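Local coordinates for RagA protein (Porphyromonas gingivalis, PDB 6SLN) that probably takes up peptides across the outer membrane as a TonB-dependent beta-barrel receptor, together with a partner protein, at residues Asn238-Gln249 / Met886-Leu895; Asn874-Gly883 / Gly911-Glu922. All coordinates share one frame; numbering follows the deposited sequence.

How the interactions relate
From the N terminus, the chain first supplies 238-249, just after barrel strand 218-230, and this segment waits 636 residues for its partner 886-895; interaction 1 closes that very long loop. Interaction 2 is local by comparison. It joins 874-883, at the end of strand 857-873, to 911-922, which runs into strand 921-937, and so closes the excursion between two neighbouring barrel strands. The segments alternate along the chain, so the two contacts cross: 886-895 lies inside the loop that interaction 2 closes. They also touch, with D891 N probably hydrogen-bonded to T879 O, and K890 NZ reaching N881 O. Together they tie helix 242-252, through the 886-895 loop, to helix 874-879 and to the segment that leads into strand 921-937.

Interaction 1. Residues Asn238-Gln249 / Met886-Leu895; sequences NMMTGDELLDFQ and MQLNKDKMLL
F248 and M240 meet the 886-895 segment at its closely packed side. M886 CE lies 3.5 Å from F248 CE2, and its SD sits obliquely to the ring in a Met-aromatic contact, while L894 CB packs 3.8 Å from F248 CZ. The M240 chain runs straight beyond CG (chi2 174°) and lays its methyl CE over one face of the F248 ring, where it also meets L895 CD2. Backbone bonds fix this arrangement on both sides of the M239-D891 bridge: M240 N donates to K890 O at 2.9 Å and K892 N to N238 O. N889 ND2, tilted from the carbonyl plane, adds a bond to M240 O and also donates to L395 O. Beyond F248, Q249 NE2 reaches M886 O at 2.8 Å, straight and on a lone pair, while Q249 OE1 takes the hydroxyl of Y400.

The other side is looser and more polar. K892 bends at its last torsion to bring NZ 2.9 Å from E244 OE1, a salt bridge to the same oxygen that accepts T241 N in the capping box of helix 242-252. L895 lies on the surface here, and N238 ND2 makes only a weak bond to D891 OD2. Around the contact, L246 packs on helix 261-276, while M239 and L888 both touch helices 390-396 and 874-879.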
loop_
_atom_site.group_PDB
_atom_site.type_symbol
_atom_site.label_atom_id
_atom_site.label_comp_id
_atom_site.label_asym_id
_atom_site.label_seq_id
_atom_site.Cartn_x
_atom_site.Cartn_y
_atom_site.Cartn_z
ATOM N N ASN A 238 -5.874 -1.643 -48.737
ATOM C CA ASN A 238 -6.852 -0.772 -49.369
ATOM C C ASN A 238 -6.874 0.641 -48.798
ATOM O O ASN A 238 -7.735 1.435 -49.204
ATOM C CB ASN A 238 -8.241 -1.392 -49.218
ATOM C CG ASN A 238 -8.464 -1.962 -47.806
ATOM O OD1 ASN A 238 -8.097 -3.109 -47.521
ATOM N ND2 ASN A 238 -9.029 -1.146 -46.914
ATOM N N MET A 239 -5.981 0.970 -47.859
ATOM C CA MET A 239 -6.028 2.301 -47.269
ATOM C C MET A 239 -5.364 3.332 -48.191
ATOM O O MET A 239 -4.469 3.023 -48.989
ATOM C CB MET A 239 -5.370 2.323 -45.874
ATOM C CG MET A 239 -6.046 1.434 -44.797
ATOM S SD MET A 239 -7.780 1.826 -44.442
ATOM C CE MET A 239 -7.598 3.510 -43.836
ATOM N N MET A 240 -5.839 4.572 -48.077
ATOM C CA MET A 240 -5.294 5.670 -48.851
ATOM C C MET A 240 -3.812 5.846 -48.552
ATOM O O MET A 240 -3.339 5.621 -47.434
ATOM C CB MET A 240 -6.031 6.975 -48.539
ATOM C CG MET A 240 -7.351 7.195 -49.262
ATOM S SD MET A 240 -8.119 8.695 -48.620
ATOM C CE MET A 240 -9.672 8.710 -49.499
ATOM N N THR A 241 -3.079 6.246 -49.580
ATOM C CA THR A 241 -1.696 6.654 -49.423
ATOM C C THR A 241 -1.646 8.060 -48.831
ATOM O O THR A 241 -2.678 8.672 -48.531
ATOM C CB THR A 241 -0.976 6.600 -50.763
ATOM O OG1 THR A 241 -1.643 7.477 -51.675
ATOM C CG2 THR A 241 -0.979 5.182 -51.313
ATOM N N GLY A 242 -0.430 8.572 -48.645
ATOM C CA GLY A 242 -0.266 9.920 -48.156
ATOM C C GLY A 242 -0.860 10.894 -49.149
ATOM O O GLY A 242 -1.722 11.710 -48.795
ATOM N N ASP A 243 -0.409 10.807 -50.406
ATOM C CA ASP A 243 -0.869 11.754 -51.417
ATOM C C ASP A 243 -2.378 11.706 -51.535
ATOM O O ASP A 243 -3.052 12.742 -51.492
ATOM C CB ASP A 243 -0.223 11.468 -52.778
ATOM C CG ASP A 243 1.237 11.880 -52.836
ATOM O OD1 ASP A 243 1.666 12.705 -52.000
ATOM O OD2 ASP A 243 1.964 11.354 -53.710
ATOM N N GLU A 244 -2.925 10.496 -51.654
ATOM C CA GLU A 244 -4.358 10.335 -51.856
ATOM C C GLU A 244 -5.154 10.968 -50.723
ATOM O O GLU A 244 -6.116 11.707 -50.972
ATOM C CB GLU A 244 -4.692 8.857 -51.998
ATOM C CG GLU A 244 -4.208 8.281 -53.278
ATOM C CD GLU A 244 -4.443 6.804 -53.363
ATOM O OE1 GLU A 244 -4.424 6.127 -52.303
ATOM O OE2 GLU A 244 -4.630 6.324 -54.498
ATOM N N LEU A 245 -4.772 10.681 -49.471
ATOM C CA LEU A 245 -5.463 11.284 -48.335
ATOM C C LEU A 245 -5.399 12.802 -48.400
ATOM O O LEU A 245 -6.421 13.479 -48.241
ATOM C CB LEU A 245 -4.873 10.791 -47.013
ATOM C CG LEU A 245 -5.468 11.528 -45.809
ATOM C CD1 LEU A 245 -6.984 11.341 -45.804
ATOM C CD2 LEU A 245 -4.850 11.052 -44.523
ATOM N N LEU A 246 -4.203 13.360 -48.642
ATOM C CA LEU A 246 -4.074 14.814 -48.683
ATOM C C LEU A 246 -4.928 15.418 -49.793
ATOM O O LEU A 246 -5.602 16.433 -49.587
ATOM C CB LEU A 246 -2.613 15.218 -48.849
ATOM C CG LEU A 246 -2.356 16.715 -49.080
ATOM C CD1 LEU A 246 -2.971 17.532 -47.965
ATOM C CD2 LEU A 246 -0.859 16.997 -49.168
ATOM N N ASP A 247 -4.931 14.808 -50.971
ATOM C CA ASP A 247 -5.795 15.325 -52.026
ATOM C C ASP A 247 -7.252 15.226 -51.619
ATOM O O ASP A 247 -8.036 16.155 -51.846
ATOM C CB ASP A 247 -5.562 14.568 -53.330
ATOM C CG ASP A 247 -6.071 15.325 -54.528
ATOM O OD1 ASP A 247 -5.748 16.533 -54.646
ATOM O OD2 ASP A 247 -6.797 14.709 -55.342
ATOM N N PHE A 248 -7.623 14.104 -51.004
ATOM C CA PHE A 248 -8.999 13.882 -50.568
ATOM C C PHE A 248 -9.452 14.976 -49.604
ATOM O O PHE A 248 -10.466 15.637 -49.834
ATOM C CB PHE A 248 -9.082 12.491 -49.939
ATOM C CG PHE A 248 -10.401 12.155 -49.329
ATOM C CD1 PHE A 248 -11.543 12.061 -50.105
ATOM C CD2 PHE A 248 -10.491 11.883 -47.978
ATOM C CE1 PHE A 248 -12.752 11.726 -49.538
ATOM C CE2 PHE A 248 -11.702 11.544 -47.405
ATOM C CZ PHE A 248 -12.829 11.469 -48.185
ATOM N N GLN A 249 -8.671 15.229 -48.557
ATOM C CA GLN A 249 -9.049 16.235 -47.573
ATOM C C GLN A 249 -9.142 17.623 -48.189
ATOM O O GLN A 249 -10.026 18.405 -47.834
ATOM C CB GLN A 249 -8.045 16.240 -46.422
ATOM C CG GLN A 249 -7.914 14.914 -45.684
ATOM C CD GLN A 249 -6.717 14.909 -44.759
ATOM O OE1 GLN A 249 -5.587 15.193 -45.186
ATOM N NE2 GLN A 249 -6.955 14.625 -43.476
ATOM N N MET A 886 -12.381 13.547 -40.595
ATOM C CA MET A 886 -11.749 13.719 -41.887
ATOM C C MET A 886 -10.246 13.959 -41.778
ATOM O O MET A 886 -9.583 14.138 -42.807
ATOM C CB MET A 886 -12.443 14.850 -42.638
ATOM C CG MET A 886 -13.915 14.555 -42.926
ATOM S SD MET A 886 -14.136 13.255 -44.152
ATOM C CE MET A 886 -13.426 14.029 -45.613
ATOM N N GLN A 887 -9.695 13.949 -40.561
ATOM C CA GLN A 887 -8.255 13.969 -40.354
ATOM C C GLN A 887 -7.653 12.575 -40.342
ATOM O O GLN A 887 -6.428 12.443 -40.288
ATOM C CB GLN A 887 -7.912 14.680 -39.048
ATOM C CG GLN A 887 -8.222 13.851 -37.808
ATOM C CD GLN A 887 -9.533 14.250 -37.165
ATOM O OE1 GLN A 887 -10.568 14.394 -37.840
ATOM N NE2 GLN A 887 -9.498 14.445 -35.851
ATOM N N LEU A 888 -8.472 11.537 -40.396
ATOM C CA LEU A 888 -7.973 10.176 -40.357
ATOM C C LEU A 888 -7.816 9.628 -41.763
ATOM O O LEU A 888 -8.606 9.937 -42.662
ATOM C CB LEU A 888 -8.904 9.258 -39.569
ATOM C CG LEU A 888 -9.359 9.790 -38.225
ATOM C CD1 LEU A 888 -10.306 8.792 -37.578
ATOM C CD2 LEU A 888 -8.144 10.033 -37.373
ATOM N N ASN A 889 -6.796 8.788 -41.930
ATOM C CA ASN A 889 -6.634 8.071 -43.184
ATOM C C ASN A 889 -7.859 7.201 -43.414
ATOM O O ASN A 889 -8.411 6.630 -42.468
ATOM C CB ASN A 889 -5.368 7.218 -43.156
ATOM C CG ASN A 889 -4.956 6.730 -44.531
ATOM O OD1 ASN A 889 -5.040 7.474 -45.519
ATOM N ND2 ASN A 889 -4.499 5.477 -44.608
ATOM N N LYS A 890 -8.294 7.126 -44.671
ATOM C CA LYS A 890 -9.542 6.488 -45.062
ATOM C C LYS A 890 -9.292 5.439 -46.137
ATOM O O LYS A 890 -8.240 5.409 -46.779
ATOM C CB LYS A 890 -10.549 7.523 -45.578
ATOM C CG LYS A 890 -10.892 8.604 -44.585
ATOM C CD LYS A 890 -11.902 8.106 -43.553
ATOM C CE LYS A 890 -12.005 9.053 -42.357
ATOM N NZ LYS A 890 -12.340 10.474 -42.696
ATOM N N ASP A 891 -10.289 4.579 -46.325
ATOM C CA ASP A 891 -10.263 3.598 -47.400
ATOM C C ASP A 891 -10.275 4.281 -48.771
ATOM O O ASP A 891 -11.009 5.251 -48.993
ATOM C CB ASP A 891 -11.460 2.657 -47.263
ATOM C CG ASP A 891 -11.409 1.497 -48.227
ATOM O OD1 ASP A 891 -11.307 1.746 -49.451
ATOM O OD2 ASP A 891 -11.493 0.334 -47.763
ATOM N N LYS A 892 -9.457 3.755 -49.701
ATOM C CA LYS A 892 -9.388 4.283 -51.066
ATOM C C LYS A 892 -10.762 4.444 -51.712
ATOM O O LYS A 892 -10.906 5.237 -52.647
ATOM C CB LYS A 892 -8.535 3.368 -51.962
ATOM C CG LYS A 892 -7.030 3.495 -51.795
ATOM C CD LYS A 892 -6.294 2.331 -52.450
ATOM C CE LYS A 892 -4.777 2.394 -52.209
ATOM N NZ LYS A 892 -4.043 3.384 -53.063
ATOM N N MET A 893 -11.776 3.714 -51.235
ATOM C CA MET A 893 -13.097 3.804 -51.846
ATOM C C MET A 893 -13.650 5.225 -51.808
ATOM O O MET A 893 -14.386 5.624 -52.721
ATOM C CB MET A 893 -14.048 2.822 -51.161
ATOM C CG MET A 893 -14.173 3.034 -49.643
ATOM S SD MET A 893 -15.762 2.534 -48.947
ATOM C CE MET A 893 -15.643 0.765 -49.150
ATOM N N LEU A 894 -13.293 6.019 -50.792
ATOM C CA LEU A 894 -13.889 7.347 -50.705
ATOM C C LEU A 894 -13.403 8.276 -51.809
ATOM O O LEU A 894 -13.932 9.383 -51.944
ATOM C CB LEU A 894 -13.628 7.973 -49.339
ATOM C CG LEU A 894 -14.114 7.110 -48.164
ATOM C CD1 LEU A 894 -14.144 7.874 -46.831
ATOM C CD2 LEU A 894 -15.479 6.463 -48.460
ATOM N N LEU A 895 -12.415 7.855 -52.601
ATOM C CA LEU A 895 -12.012 8.659 -53.740
ATOM C C LEU A 895 -13.042 8.595 -54.853
ATOM O O LEU A 895 -13.096 9.515 -55.676
ATOM C CB LEU A 895 -10.653 8.200 -54.264
ATOM C CG LEU A 895 -9.545 8.149 -53.225
ATOM C CD1 LEU A 895 -8.482 7.136 -53.637
ATOM C CD2 LEU A 895 -8.953 9.527 -53.051
HETATM O O HOH W 1 -2.409 8.662 -45.599
#

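Interaction 2. Residues Asn874-Gly883 / Gly911-Glu922; sequences NDRYFTENGG and GQSPQFDTHLLE
R876 and E922 carry the charged part of this contact. R876 NH1 donates to E922 OE2 at 2.7 Å, with the oxygen tilted from the guanidinium plane. On another edge the same guanidinium grips E880 side-on, NE to OE2 at 2.6 Å and in plane, NH2 to OE1. E922 has further partners: K968 bridges its OE1 and N873 ND2 reaches its OE2.

Apolar contacts follow. L920 CD2 lies over one face of the guanidinium and is 3.6 Å from R876 CB, while its CD1 meets Y877 CB. With CG turned opposite the backbone N (chi1 174°), the Y877 ring is carried between F916 and N881. It lies nearly parallel to F916, planes 11° apart but slid so far that the rings barely overlap, with centroids 4.9 Å apart. P914 CG comes obliquely against Y877 CE2 at 3.5 Å, and N881 ND2 sits over the ring face opposite F916. N874 ND2 touches the F916 edge near the ring plane, 3.3 Å from CZ, while its hydrogen bond goes to the backbone of the bound peptide.

Backbone contacts join the far end. G911 N donates to G882 O at 3.0 Å from above the carbonyl plane, and an Asx turn, N881 OD1 to G883 N, shapes the G882-G883 turn. G883 CA packs on the backbone of Q912.

A salt bridge thus secures one end of the contact and a single backbone bond the other, while between them N874, Y877 and F916 offer the bound peptide a mixed surface: an amide for its backbone and aromatic rings for apolar side chains.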
loop_
_atom_site.group_PDB
_atom_site.type_symbol
_atom_site.label_atom_id
_atom_site.label_comp_id
_atom_site.label_asym_id
_atom_site.label_seq_id
_atom_site.Cartn_x
_atom_site.Cartn_y
_atom_site.Cartn_z
ATOM N N ASN A 874 -16.438 -1.978 -36.131
ATOM C CA ASN A 874 -16.415 -0.585 -35.721
ATOM C C ASN A 874 -15.332 0.200 -36.441
ATOM O O ASN A 874 -15.537 1.382 -36.738
ATOM C CB ASN A 874 -16.210 -0.508 -34.218
ATOM C CG ASN A 874 -16.932 0.638 -33.580
ATOM O OD1 ASN A 874 -17.307 0.547 -32.424
ATOM N ND2 ASN A 874 -17.126 1.719 -34.305
ATOM N N ASP A 875 -14.176 -0.428 -36.704
ATOM C CA ASP A 875 -13.085 0.256 -37.407
ATOM C C ASP A 875 -13.585 0.860 -38.709
ATOM O O ASP A 875 -13.283 2.018 -39.035
ATOM C CB ASP A 875 -11.936 -0.709 -37.714
ATOM C CG ASP A 875 -10.950 -0.858 -36.569
ATOM O OD1 ASP A 875 -11.227 -0.370 -35.454
ATOM O OD2 ASP A 875 -9.895 -1.497 -36.790
ATOM N N ARG A 876 -14.368 0.086 -39.466
ATOM C CA ARG A 876 -14.855 0.585 -40.739
ATOM C C ARG A 876 -15.793 1.774 -40.571
ATOM O O ARG A 876 -16.001 2.509 -41.540
ATOM C CB ARG A 876 -15.509 -0.548 -41.546
ATOM C CG ARG A 876 -14.489 -1.586 -42.035
ATOM C CD ARG A 876 -15.028 -2.631 -42.997
ATOM N NE ARG A 876 -16.079 -2.082 -43.840
ATOM C CZ ARG A 876 -17.350 -2.468 -43.771
ATOM N NH1 ARG A 876 -17.704 -3.405 -42.900
ATOM N NH2 ARG A 876 -18.272 -1.915 -44.551
ATOM N N TYR A 877 -16.314 2.028 -39.370
ATOM C CA TYR A 877 -17.076 3.259 -39.177
ATOM C C TYR A 877 -16.179 4.481 -39.296
ATOM O O TYR A 877 -16.667 5.574 -39.609
ATOM C CB TYR A 877 -17.807 3.258 -37.819
ATOM C CG TYR A 877 -18.508 4.563 -37.493
ATOM C CD1 TYR A 877 -17.866 5.574 -36.789
ATOM C CD2 TYR A 877 -19.805 4.785 -37.890
ATOM C CE1 TYR A 877 -18.506 6.771 -36.502
ATOM C CE2 TYR A 877 -20.458 5.971 -37.597
ATOM C CZ TYR A 877 -19.806 6.960 -36.911
ATOM O OH TYR A 877 -20.468 8.135 -36.633
ATOM N N PHE A 878 -14.880 4.313 -39.055
ATOM C CA PHE A 878 -13.909 5.376 -39.232
ATOM C C PHE A 878 -13.299 5.350 -40.625
ATOM O O PHE A 878 -13.276 6.375 -41.313
ATOM C CB PHE A 878 -12.831 5.256 -38.168
ATOM C CG PHE A 878 -13.366 5.367 -36.800
ATOM C CD1 PHE A 878 -13.489 6.606 -36.201
ATOM C CD2 PHE A 878 -13.792 4.234 -36.109
ATOM C CE1 PHE A 878 -14.008 6.717 -34.932
ATOM C CE2 PHE A 878 -14.312 4.332 -34.831
ATOM C CZ PHE A 878 -14.423 5.571 -34.246
ATOM N N THR A 879 -12.835 4.180 -41.073
ATOM C CA THR A 879 -12.113 4.135 -42.336
ATOM C C THR A 879 -13.008 4.384 -43.551
ATOM O O THR A 879 -12.497 4.735 -44.618
ATOM C CB THR A 879 -11.416 2.793 -42.478
ATOM O OG1 THR A 879 -12.381 1.755 -42.284
ATOM C CG2 THR A 879 -10.335 2.671 -41.456
ATOM N N GLU A 880 -14.323 4.222 -43.440
ATOM C CA GLU A 880 -15.185 4.506 -44.583
ATOM C C GLU A 880 -16.057 5.734 -44.356
ATOM O O GLU A 880 -16.996 5.979 -45.120
ATOM C CB GLU A 880 -16.024 3.279 -44.929
ATOM C CG GLU A 880 -15.142 2.106 -45.288
ATOM C CD GLU A 880 -15.899 0.837 -45.532
ATOM O OE1 GLU A 880 -17.127 0.915 -45.707
ATOM O OE2 GLU A 880 -15.269 -0.238 -45.550
ATOM N N ASN A 881 -15.739 6.534 -43.337
ATOM C CA ASN A 881 -16.517 7.726 -43.020
ATOM C C ASN A 881 -16.122 8.887 -43.935
ATOM O O ASN A 881 -15.022 9.445 -43.811
ATOM C CB ASN A 881 -16.320 8.099 -41.559
ATOM C CG ASN A 881 -17.327 9.116 -41.082
ATOM O OD1 ASN A 881 -17.644 10.093 -41.786
ATOM N ND2 ASN A 881 -17.829 8.908 -39.866
ATOM N N GLY A 882 -17.032 9.270 -44.836
ATOM C CA GLY A 882 -16.842 10.443 -45.657
ATOM C C GLY A 882 -17.430 11.744 -45.138
ATOM O O GLY A 882 -17.344 12.769 -45.830
ATOM N N GLY A 883 -18.015 11.755 -43.940
ATOM C CA GLY A 883 -18.654 12.961 -43.439
ATOM C C GLY A 883 -18.151 13.427 -42.087
ATOM O O GLY A 883 -18.697 14.366 -41.498
ATOM N N GLY A 911 -19.845 14.046 -46.955
ATOM C CA GLY A 911 -20.452 15.000 -46.058
ATOM C C GLY A 911 -21.527 14.431 -45.160
ATOM O O GLY A 911 -22.296 15.207 -44.567
ATOM N N GLN A 912 -21.622 13.111 -45.054
ATOM C CA GLN A 912 -22.716 12.505 -44.325
ATOM C C GLN A 912 -22.195 11.348 -43.491
ATOM O O GLN A 912 -21.317 10.590 -43.923
ATOM C CB GLN A 912 -23.833 12.048 -45.280
ATOM C CG GLN A 912 -23.529 10.836 -46.127
ATOM C CD GLN A 912 -24.648 10.552 -47.126
ATOM O OE1 GLN A 912 -25.819 10.409 -46.745
ATOM N NE2 GLN A 912 -24.296 10.491 -48.409
ATOM N N SER A 913 -22.729 11.231 -42.290
ATOM C CA SER A 913 -22.201 10.223 -41.393
ATOM C C SER A 913 -22.737 8.844 -41.777
ATOM O O SER A 913 -23.847 8.720 -42.310
ATOM C CB SER A 913 -22.568 10.559 -39.956
ATOM O OG SER A 913 -21.579 10.070 -39.066
ATOM N N PRO A 914 -21.952 7.798 -41.560
ATOM C CA PRO A 914 -22.478 6.439 -41.698
ATOM C C PRO A 914 -23.353 6.109 -40.504
ATOM O O PRO A 914 -23.439 6.858 -39.529
ATOM C CB PRO A 914 -21.234 5.553 -41.727
ATOM C CG PRO A 914 -20.169 6.375 -41.068
ATOM C CD PRO A 914 -20.535 7.824 -41.157
ATOM N N GLN A 915 -24.037 4.983 -40.608
ATOM C CA GLN A 915 -24.806 4.467 -39.489
ATOM C C GLN A 915 -24.337 3.056 -39.187
ATOM O O GLN A 915 -23.587 2.446 -39.958
ATOM C CB GLN A 915 -26.307 4.506 -39.778
ATOM C CG GLN A 915 -26.827 5.894 -40.126
ATOM C CD GLN A 915 -26.754 6.891 -38.973
ATOM O OE1 GLN A 915 -26.526 6.524 -37.811
ATOM N NE2 GLN A 915 -26.974 8.164 -39.292
ATOM N N PHE A 916 -24.766 2.542 -38.039
ATOM C CA PHE A 916 -24.361 1.205 -37.621
ATOM C C PHE A 916 -25.369 0.174 -38.120
ATOM O O PHE A 916 -25.994 -0.551 -37.347
ATOM C CB PHE A 916 -24.197 1.157 -36.109
ATOM C CG PHE A 916 -22.827 1.573 -35.653
ATOM C CD1 PHE A 916 -21.737 0.752 -35.888
ATOM C CD2 PHE A 916 -22.626 2.787 -35.021
ATOM C CE1 PHE A 916 -20.473 1.115 -35.492
ATOM C CE2 PHE A 916 -21.350 3.163 -34.612
ATOM C CZ PHE A 916 -20.272 2.327 -34.850
ATOM N N ASP A 917 -25.518 0.128 -39.448
ATOM C CA ASP A 917 -26.507 -0.741 -40.069
ATOM C C ASP A 917 -25.868 -2.031 -40.554
ATOM O O ASP A 917 -24.831 -2.432 -40.027
ATOM C CB ASP A 917 -27.197 -0.017 -41.215
ATOM C CG ASP A 917 -26.220 0.693 -42.115
ATOM O OD1 ASP A 917 -25.246 0.050 -42.549
ATOM O OD2 ASP A 917 -26.438 1.893 -42.388
ATOM N N THR A 918 -26.464 -2.680 -41.558
ATOM C CA THR A 918 -25.994 -4.001 -41.972
ATOM C C THR A 918 -24.672 -3.956 -42.740
ATOM O O THR A 918 -23.935 -4.946 -42.725
ATOM C CB THR A 918 -27.052 -4.690 -42.811
ATOM O OG1 THR A 918 -27.691 -3.711 -43.636
ATOM C CG2 THR A 918 -28.058 -5.373 -41.910
ATOM N N HIS A 919 -24.368 -2.867 -43.452
ATOM C CA HIS A 919 -22.970 -2.595 -43.755
ATOM C C HIS A 919 -22.297 -2.337 -42.418
ATOM O O HIS A 919 -22.905 -1.754 -41.524
ATOM C CB HIS A 919 -22.802 -1.392 -44.689
ATOM C CG HIS A 919 -22.404 -0.129 -43.986
ATOM N ND1 HIS A 919 -23.327 0.758 -43.476
ATOM C CD2 HIS A 919 -21.185 0.381 -43.684
ATOM C CE1 HIS A 919 -22.696 1.764 -42.894
ATOM N NE2 HIS A 919 -21.394 1.558 -43.003
ATOM N N LEU A 920 -21.061 -2.803 -42.275
ATOM C CA LEU A 920 -20.374 -2.927 -40.985
ATOM C C LEU A 920 -20.718 -4.234 -40.283
ATOM O O LEU A 920 -19.919 -4.705 -39.472
ATOM C CB LEU A 920 -20.645 -1.767 -40.010
ATOM C CG LEU A 920 -20.367 -0.337 -40.474
ATOM C CD1 LEU A 920 -20.333 0.612 -39.297
ATOM C CD2 LEU A 920 -19.071 -0.269 -41.257
ATOM N N LEU A 921 -21.873 -4.842 -40.546
ATOM C CA LEU A 921 -22.133 -6.163 -39.958
ATOM C C LEU A 921 -21.514 -7.214 -40.868
ATOM O O LEU A 921 -22.081 -7.565 -41.898
ATOM C CB LEU A 921 -23.623 -6.420 -39.758
ATOM C CG LEU A 921 -23.937 -7.721 -38.994
ATOM C CD1 LEU A 921 -23.262 -7.762 -37.593
ATOM C CD2 LEU A 921 -25.460 -7.989 -38.910
ATOM N N GLU A 922 -20.355 -7.738 -40.491
ATOM C CA GLU A 922 -19.620 -8.636 -41.366
ATOM C C GLU A 922 -19.692 -10.077 -40.883
ATOM O O GLU A 922 -19.754 -10.346 -39.682
ATOM C CB GLU A 922 -18.153 -8.221 -41.471
ATOM C CG GLU A 922 -17.938 -6.868 -42.101
ATOM C CD GLU A 922 -16.466 -6.551 -42.236
ATOM O OE1 GLU A 922 -15.709 -7.489 -42.568
ATOM O OE2 GLU A 922 -16.066 -5.388 -41.991
#